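Local coordinates for probable ABC transporter extracellular-binding protein YckB (Bacillus subtilis, PDB 2IEE) that probably serves as the extracellular solute-binding component of an ABC transport system, capturing a solute at the cell surface for import, at residues Tyr181-Ala189 against Phe244-Ile254; Lys22-Leu31 against Gln83-Ile91. All coordinates share one frame; numbering follows the deposited sequence.

Overall arrangement
Contact 2 is the more buried, with 9 of its 16 touching residues buried and 1 exposed, against 4 of 11 buried and 2 exposed in contact 1. They lie on opposite sides of the chain's centre, about 22 Å apart between centres. In contact 2, strands 22-27 and 86-87 pair in parallel, their backbone bonds supplemented by the D85 and T27 side chains. Contact 1 has no direct hydrogen bond between its segments; helix 181-189 meets the irregular chain 244-254 through apolar side chains and two bridging waters. V250 and F244 also pack on helix 49-60, which covers the sheet of contact 2, consistent with contact 1 spanning the two lobes of the binding-protein fold.

Contact 1. Residues Tyr181-Ala189 against Phe244-Ile254; sequences YYLQTLALA and FFNKADVSKKI
Y182 and F245 meet with both rings turned anti to their own carbonyl carbons, chi1 -71° for Y182 and -73° for F245. These torsions bring F245 CD1 to 3.8 Å from Y182 CB and leave the two rings oblique, with planes at 61°. A248 CB closes in at 3.9 Å from Y182 CE1. The I254 and Y182 side chains run toward each other, I254 CD1 ending 3.9 Å from Y182 CZ. V250 CG1 lies over one face of the Y182 ring and Y181 CD2 over the opposite face; the same V250 methyl sits above the F245 ring, offset toward its rim. One turn further along the helix, L186 CD2 passes alongside N246, 3.6 Å from N246 CB.

Polar atoms are bridged by water. The Y182 hydroxyl donates to a water lying in the ring plane at its edge, which in turn donates to K252 O at 2.7 Å. A second water donates to both T185 OG1 and F245 O, the latter at 2.7 Å, while T185 OG1 gives its own proton to Y182 O. Replacing this tyrosine by an alanine is likely to leave A248 CB without its aromatic partner, open a gap beside F245 CD1 and cost the K252-bound water its hydroxyl donor. No direct hydrogen bond joins the helix to the loop after helix 236-244, which also packs on helix 49-60; apolar contacts and two bridging waters hold them, consistent with packing rather than polar pairing.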
# COMPACT_ATOMS: atom_id res chain seq x y z
N TYR A 181 6.73 -3.30 -4.29
CA TYR A 181 7.69 -4.29 -3.82
C TYR A 181 7.10 -5.31 -2.87
O TYR A 181 7.15 -6.51 -3.10
CB TYR A 181 8.86 -3.60 -3.13
CG TYR A 181 9.78 -4.56 -2.42
CD1 TYR A 181 10.44 -5.58 -3.11
CD2 TYR A 181 10.02 -4.44 -1.06
CE1 TYR A 181 11.32 -6.44 -2.46
CE2 TYR A 181 10.89 -5.30 -0.40
CZ TYR A 181 11.54 -6.29 -1.10
OH TYR A 181 12.41 -7.12 -0.44
N TYR A 182 6.54 -4.82 -1.77
CA TYR A 182 5.96 -5.71 -0.78
C TYR A 182 4.87 -6.62 -1.31
O TYR A 182 4.83 -7.79 -0.95
CB TYR A 182 5.48 -4.89 0.42
CG TYR A 182 6.64 -4.34 1.21
CD1 TYR A 182 7.54 -5.21 1.83
CD2 TYR A 182 6.87 -2.97 1.30
CE1 TYR A 182 8.65 -4.72 2.52
CE2 TYR A 182 7.98 -2.48 1.99
CZ TYR A 182 8.87 -3.36 2.60
OH TYR A 182 9.97 -2.87 3.27
N LEU A 183 4.01 -6.11 -2.19
CA LEU A 183 2.95 -6.94 -2.76
C LEU A 183 3.58 -8.06 -3.57
O LEU A 183 3.04 -9.17 -3.62
CB LEU A 183 2.04 -6.14 -3.68
CG LEU A 183 1.21 -5.04 -3.03
CD1 LEU A 183 0.33 -4.40 -4.10
CD2 LEU A 183 0.36 -5.63 -1.90
N GLN A 184 4.70 -7.76 -4.21
CA GLN A 184 5.37 -8.77 -5.02
C GLN A 184 6.12 -9.80 -4.17
O GLN A 184 6.26 -10.94 -4.59
CB GLN A 184 6.30 -8.11 -6.05
CG GLN A 184 5.56 -7.14 -6.97
CD GLN A 184 6.23 -6.94 -8.33
OE1 GLN A 184 7.40 -6.57 -8.41
NE2 GLN A 184 5.48 -7.16 -9.39
N THR A 185 6.60 -9.41 -2.99
CA THR A 185 7.31 -10.38 -2.14
C THR A 185 6.29 -11.42 -1.68
O THR A 185 6.63 -12.59 -1.47
CB THR A 185 7.91 -9.73 -0.89
OG1 THR A 185 6.86 -9.23 -0.05
CG2 THR A 185 8.86 -8.60 -1.26
N LEU A 186 5.04 -11.00 -1.54
CA LEU A 186 4.00 -11.91 -1.11
C LEU A 186 3.70 -12.88 -2.25
O LEU A 186 3.37 -14.03 -2.01
CB LEU A 186 2.73 -11.15 -0.72
CG LEU A 186 2.90 -10.35 0.57
CD1 LEU A 186 1.62 -9.60 0.90
CD2 LEU A 186 3.26 -11.30 1.71
N ALA A 187 3.84 -12.39 -3.48
CA ALA A 187 3.61 -13.22 -4.66
C ALA A 187 4.60 -14.38 -4.65
O ALA A 187 4.22 -15.54 -4.83
CB ALA A 187 3.78 -12.40 -5.93
N LEU A 188 5.87 -14.06 -4.44
CA LEU A 188 6.94 -15.06 -4.39
C LEU A 188 6.71 -16.04 -3.24
O LEU A 188 6.86 -17.25 -3.40
CB LEU A 188 8.30 -14.38 -4.23
CG LEU A 188 9.05 -13.88 -5.47
CD1 LEU A 188 8.12 -13.19 -6.43
CD2 LEU A 188 10.15 -12.94 -5.02
N ALA A 189 6.35 -15.50 -2.07
CA ALA A 189 6.11 -16.34 -0.90
C ALA A 189 4.96 -17.30 -1.14
O ALA A 189 4.97 -18.42 -0.63
CB ALA A 189 5.82 -15.47 0.31
N PHE A 244 1.15 -9.06 8.52
CA PHE A 244 0.48 -8.87 7.24
C PHE A 244 1.36 -8.92 6.00
O PHE A 244 0.86 -9.15 4.90
CB PHE A 244 -0.31 -7.57 7.26
CG PHE A 244 -1.51 -7.64 8.15
CD1 PHE A 244 -2.66 -8.31 7.73
CD2 PHE A 244 -1.49 -7.09 9.42
CE1 PHE A 244 -3.75 -8.44 8.57
CE2 PHE A 244 -2.58 -7.22 10.27
CZ PHE A 244 -3.71 -7.90 9.84
N PHE A 245 2.66 -8.71 6.18
CA PHE A 245 3.58 -8.73 5.05
C PHE A 245 4.63 -9.86 5.13
O PHE A 245 5.79 -9.67 4.77
CB PHE A 245 4.27 -7.37 4.94
CG PHE A 245 3.37 -6.28 4.40
CD1 PHE A 245 3.12 -6.17 3.04
CD2 PHE A 245 2.76 -5.37 5.27
CE1 PHE A 245 2.27 -5.17 2.53
CE2 PHE A 245 1.91 -4.37 4.78
CZ PHE A 245 1.67 -4.27 3.41
N ASN A 246 4.19 -11.02 5.60
CA ASN A 246 5.03 -12.22 5.71
C ASN A 246 6.43 -12.02 6.29
O ASN A 246 7.44 -12.36 5.66
CB ASN A 246 5.11 -12.90 4.34
CG ASN A 246 5.61 -14.34 4.43
OD1 ASN A 246 5.24 -15.08 5.33
ND2 ASN A 246 6.45 -14.73 3.48
N LYS A 247 6.47 -11.46 7.50
CA LYS A 247 7.70 -11.21 8.26
C LYS A 247 8.52 -9.98 7.85
O LYS A 247 9.54 -9.67 8.48
CB LYS A 247 8.59 -12.46 8.25
CG LYS A 247 7.88 -13.76 8.62
CD LYS A 247 7.08 -13.64 9.92
CE LYS A 247 6.42 -14.97 10.31
NZ LYS A 247 5.60 -15.54 9.20
N ALA A 248 8.08 -9.28 6.81
CA ALA A 248 8.79 -8.08 6.39
C ALA A 248 8.29 -6.92 7.26
O ALA A 248 7.17 -6.97 7.78
CB ALA A 248 8.50 -7.79 4.93
N ASP A 249 9.12 -5.90 7.43
CA ASP A 249 8.74 -4.74 8.25
C ASP A 249 8.67 -3.50 7.36
O ASP A 249 9.68 -2.82 7.14
CB ASP A 249 9.74 -4.52 9.38
CG ASP A 249 9.40 -3.32 10.24
OD1 ASP A 249 8.31 -2.74 10.05
OD2 ASP A 249 10.21 -2.95 11.12
N VAL A 250 7.47 -3.20 6.88
CA VAL A 250 7.27 -2.06 5.99
C VAL A 250 7.23 -0.69 6.68
O VAL A 250 7.15 0.33 6.00
CB VAL A 250 5.97 -2.23 5.18
CG1 VAL A 250 5.92 -3.61 4.57
CG2 VAL A 250 4.76 -1.99 6.08
N SER A 251 7.29 -0.67 8.01
CA SER A 251 7.22 0.59 8.74
C SER A 251 8.52 1.39 8.77
O SER A 251 8.55 2.52 9.24
CB SER A 251 6.75 0.34 10.18
OG SER A 251 7.75 -0.31 10.95
N LYS A 252 9.60 0.80 8.27
CA LYS A 252 10.89 1.48 8.24
C LYS A 252 11.38 1.60 6.81
O LYS A 252 11.25 0.67 6.02
CB LYS A 252 11.91 0.71 9.09
CG LYS A 252 11.55 0.70 10.57
CD LYS A 252 12.51 -0.15 11.38
CE LYS A 252 12.07 -0.20 12.83
NZ LYS A 252 12.98 -1.06 13.63
N LYS A 253 11.95 2.75 6.47
CA LYS A 253 12.45 3.00 5.12
C LYS A 253 13.62 2.10 4.75
O LYS A 253 14.54 1.89 5.54
CB LYS A 253 12.89 4.46 4.99
CG LYS A 253 13.29 4.86 3.58
CD LYS A 253 13.99 6.21 3.59
CE LYS A 253 14.14 6.79 2.20
NZ LYS A 253 12.81 7.16 1.63
N ILE A 254 13.58 1.57 3.54
CA ILE A 254 14.63 0.69 3.04
C ILE A 254 15.74 1.52 2.39
O ILE A 254 15.50 2.26 1.44
CB ILE A 254 14.08 -0.29 1.97
CG1 ILE A 254 13.08 -1.25 2.62
CG2 ILE A 254 15.23 -1.06 1.33
CD1 ILE A 254 12.46 -2.24 1.64
O HOH W 1 9.99 -0.46 3.90
O HOH W 2 7.19 -10.09 2.51

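Contact 2. Residues Lys22-Leu31 against Gln83-Ile91; sequences KIVVATSGTL and QVDAAANDI
The D85 carboxylate is the flat group at the V24 end of the pairing: V24 N meets D85 OD2 on the anti side, 25° out of the carboxylate plane, at 2.8 Å. A water donating to K22 O is a second donor to that oxygen, while I23 CG1 lies obliquely across the aspartate, 3.7 Å from D85 CB. The grip is reciprocal, since D85 N returns a bond to V24 O at 2.9 Å; A86 N reaches the same carbonyl only weakly.

Beyond D85 the exchange becomes regular. A26 N donates to A86 O at 2.9 Å, and A88 N donates to A26 O at 2.8 Å with an angle of 174° at the hydrogen. T27 extends the series by its side chain: OG1, anti to the backbone N (chi1 -171°), donates to A88 O at 2.8 Å, and it also bonds S35 OG.

The V24 and V84 side chains cross at about a right angle, with V24 CG1 3.8 Å from V84 CG1, on the face where A26 and V84 touch M70. The other face carries V25, A86 and A88; V25 and A88 touch V54 of helix 49-60, and A86 and A88 touch L211. The parallel bridges V25-A86 and A26-A87, with strand 64-69 on the far side of 22-27, give the strand order 2-1-3 characteristic of the alpha/beta lobe of a type II periplasmic binding protein.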
# COMPACT_ATOMS: atom_id res chain seq x y z
N LYS A 22 -14.98 7.85 20.02
CA LYS A 22 -14.85 7.11 18.77
C LYS A 22 -14.36 8.00 17.63
O LYS A 22 -14.73 9.16 17.52
CB LYS A 22 -16.19 6.49 18.37
CG LYS A 22 -16.68 5.40 19.32
CD LYS A 22 -18.05 4.84 18.92
CE LYS A 22 -17.98 4.01 17.64
NZ LYS A 22 -19.27 3.31 17.38
N ILE A 23 -13.50 7.43 16.79
CA ILE A 23 -12.96 8.15 15.64
C ILE A 23 -13.49 7.45 14.39
O ILE A 23 -13.41 6.23 14.28
CB ILE A 23 -11.42 8.13 15.62
CG1 ILE A 23 -10.90 8.88 14.39
CG2 ILE A 23 -10.91 6.70 15.62
CD1 ILE A 23 -9.40 9.07 14.39
N VAL A 24 -14.05 8.23 13.47
CA VAL A 24 -14.60 7.69 12.24
C VAL A 24 -13.51 7.69 11.18
O VAL A 24 -12.92 8.74 10.88
CB VAL A 24 -15.79 8.55 11.75
CG1 VAL A 24 -16.44 7.89 10.55
CG2 VAL A 24 -16.79 8.72 12.87
N VAL A 25 -13.23 6.53 10.60
CA VAL A 25 -12.17 6.43 9.61
C VAL A 25 -12.61 5.75 8.33
O VAL A 25 -13.19 4.66 8.35
CB VAL A 25 -10.94 5.66 10.17
CG1 VAL A 25 -9.77 5.74 9.20
CG2 VAL A 25 -10.55 6.23 11.53
N ALA A 26 -12.33 6.39 7.20
CA ALA A 26 -12.69 5.84 5.91
C ALA A 26 -11.56 4.95 5.40
O ALA A 26 -10.38 5.24 5.60
CB ALA A 26 -12.95 6.96 4.91
N THR A 27 -11.95 3.86 4.75
CA THR A 27 -11.02 2.91 4.18
C THR A 27 -11.81 2.13 3.14
O THR A 27 -13.04 2.10 3.19
CB THR A 27 -10.44 1.96 5.24
OG1 THR A 27 -9.37 1.20 4.67
CG2 THR A 27 -11.52 1.01 5.75
N SER A 28 -11.11 1.50 2.19
CA SER A 28 -11.79 0.77 1.14
C SER A 28 -12.12 -0.69 1.45
O SER A 28 -13.21 -1.16 1.15
CB SER A 28 -10.97 0.83 -0.15
OG SER A 28 -9.73 0.16 -0.00
N GLY A 29 -11.17 -1.40 2.04
CA GLY A 29 -11.40 -2.80 2.33
C GLY A 29 -11.18 -3.64 1.08
O GLY A 29 -11.58 -4.80 1.02
N THR A 30 -10.55 -3.04 0.07
CA THR A 30 -10.29 -3.75 -1.18
C THR A 30 -8.80 -3.74 -1.54
O THR A 30 -8.44 -3.91 -2.70
CB THR A 30 -11.08 -3.13 -2.36
OG1 THR A 30 -10.69 -1.76 -2.53
CG2 THR A 30 -12.58 -3.20 -2.10
N LEU A 31 -7.95 -3.55 -0.53
CA LEU A 31 -6.50 -3.50 -0.75
C LEU A 31 -5.72 -4.49 0.12
O LEU A 31 -5.08 -4.10 1.10
CB LEU A 31 -5.98 -2.08 -0.47
CG LEU A 31 -6.56 -0.92 -1.29
CD1 LEU A 31 -6.03 0.40 -0.76
CD2 LEU A 31 -6.21 -1.11 -2.76
N GLN A 83 -17.31 14.53 7.10
CA GLN A 83 -18.08 13.29 7.08
C GLN A 83 -17.36 12.23 7.92
O GLN A 83 -17.98 11.47 8.66
CB GLN A 83 -18.22 12.80 5.63
CG GLN A 83 -19.22 11.68 5.43
CD GLN A 83 -19.31 11.24 3.98
OE1 GLN A 83 -19.51 12.07 3.08
NE2 GLN A 83 -19.16 9.94 3.73
N VAL A 84 -16.04 12.20 7.80
CA VAL A 84 -15.23 11.26 8.56
C VAL A 84 -14.11 12.06 9.20
O VAL A 84 -13.82 13.18 8.78
CB VAL A 84 -14.61 10.19 7.64
CG1 VAL A 84 -15.71 9.31 7.06
CG2 VAL A 84 -13.83 10.87 6.52
N ASP A 85 -13.47 11.50 10.23
CA ASP A 85 -12.38 12.18 10.92
C ASP A 85 -11.04 11.97 10.23
O ASP A 85 -10.11 12.77 10.40
CB ASP A 85 -12.28 11.68 12.37
CG ASP A 85 -13.55 11.91 13.16
OD1 ASP A 85 -14.10 13.02 13.10
OD2 ASP A 85 -13.99 10.97 13.85
N ALA A 86 -10.93 10.90 9.45
CA ALA A 86 -9.69 10.61 8.75
C ALA A 86 -9.91 9.55 7.70
O ALA A 86 -10.95 8.89 7.68
CB ALA A 86 -8.64 10.15 9.75
N ALA A 87 -8.92 9.38 6.84
CA ALA A 87 -8.97 8.38 5.78
C ALA A 87 -7.68 7.57 5.82
O ALA A 87 -6.58 8.13 5.86
CB ALA A 87 -9.14 9.05 4.43
N ALA A 88 -7.82 6.25 5.83
CA ALA A 88 -6.67 5.34 5.86
C ALA A 88 -6.85 4.38 4.70
O ALA A 88 -7.60 3.41 4.79
CB ALA A 88 -6.64 4.58 7.18
N ASN A 89 -6.15 4.64 3.60
CA ASN A 89 -6.31 3.78 2.44
C ASN A 89 -5.08 3.78 1.55
O ASN A 89 -5.17 4.09 0.37
CB ASN A 89 -7.53 4.25 1.63
CG ASN A 89 -8.03 3.19 0.66
OD1 ASN A 89 -8.41 3.50 -0.47
ND2 ASN A 89 -8.04 1.93 1.11
N ASP A 90 -3.92 3.46 2.13
CA ASP A 90 -2.69 3.39 1.36
C ASP A 90 -2.45 4.67 0.55
O ASP A 90 -1.98 4.63 -0.58
CB ASP A 90 -2.76 2.18 0.43
CG ASP A 90 -1.40 1.63 0.06
OD1 ASP A 90 -0.58 1.40 0.97
OD2 ASP A 90 -1.16 1.43 -1.15
N ILE A 91 -2.78 5.82 1.14
CA ILE A 91 -2.62 7.09 0.46
C ILE A 91 -1.21 7.65 0.61
O ILE A 91 -0.72 7.86 1.72
CB ILE A 91 -3.64 8.11 1.00
CG1 ILE A 91 -5.05 7.51 0.89
CG2 ILE A 91 -3.55 9.40 0.22
CD1 ILE A 91 -6.13 8.34 1.55
O HOH W 3 -15.76 10.89 15.76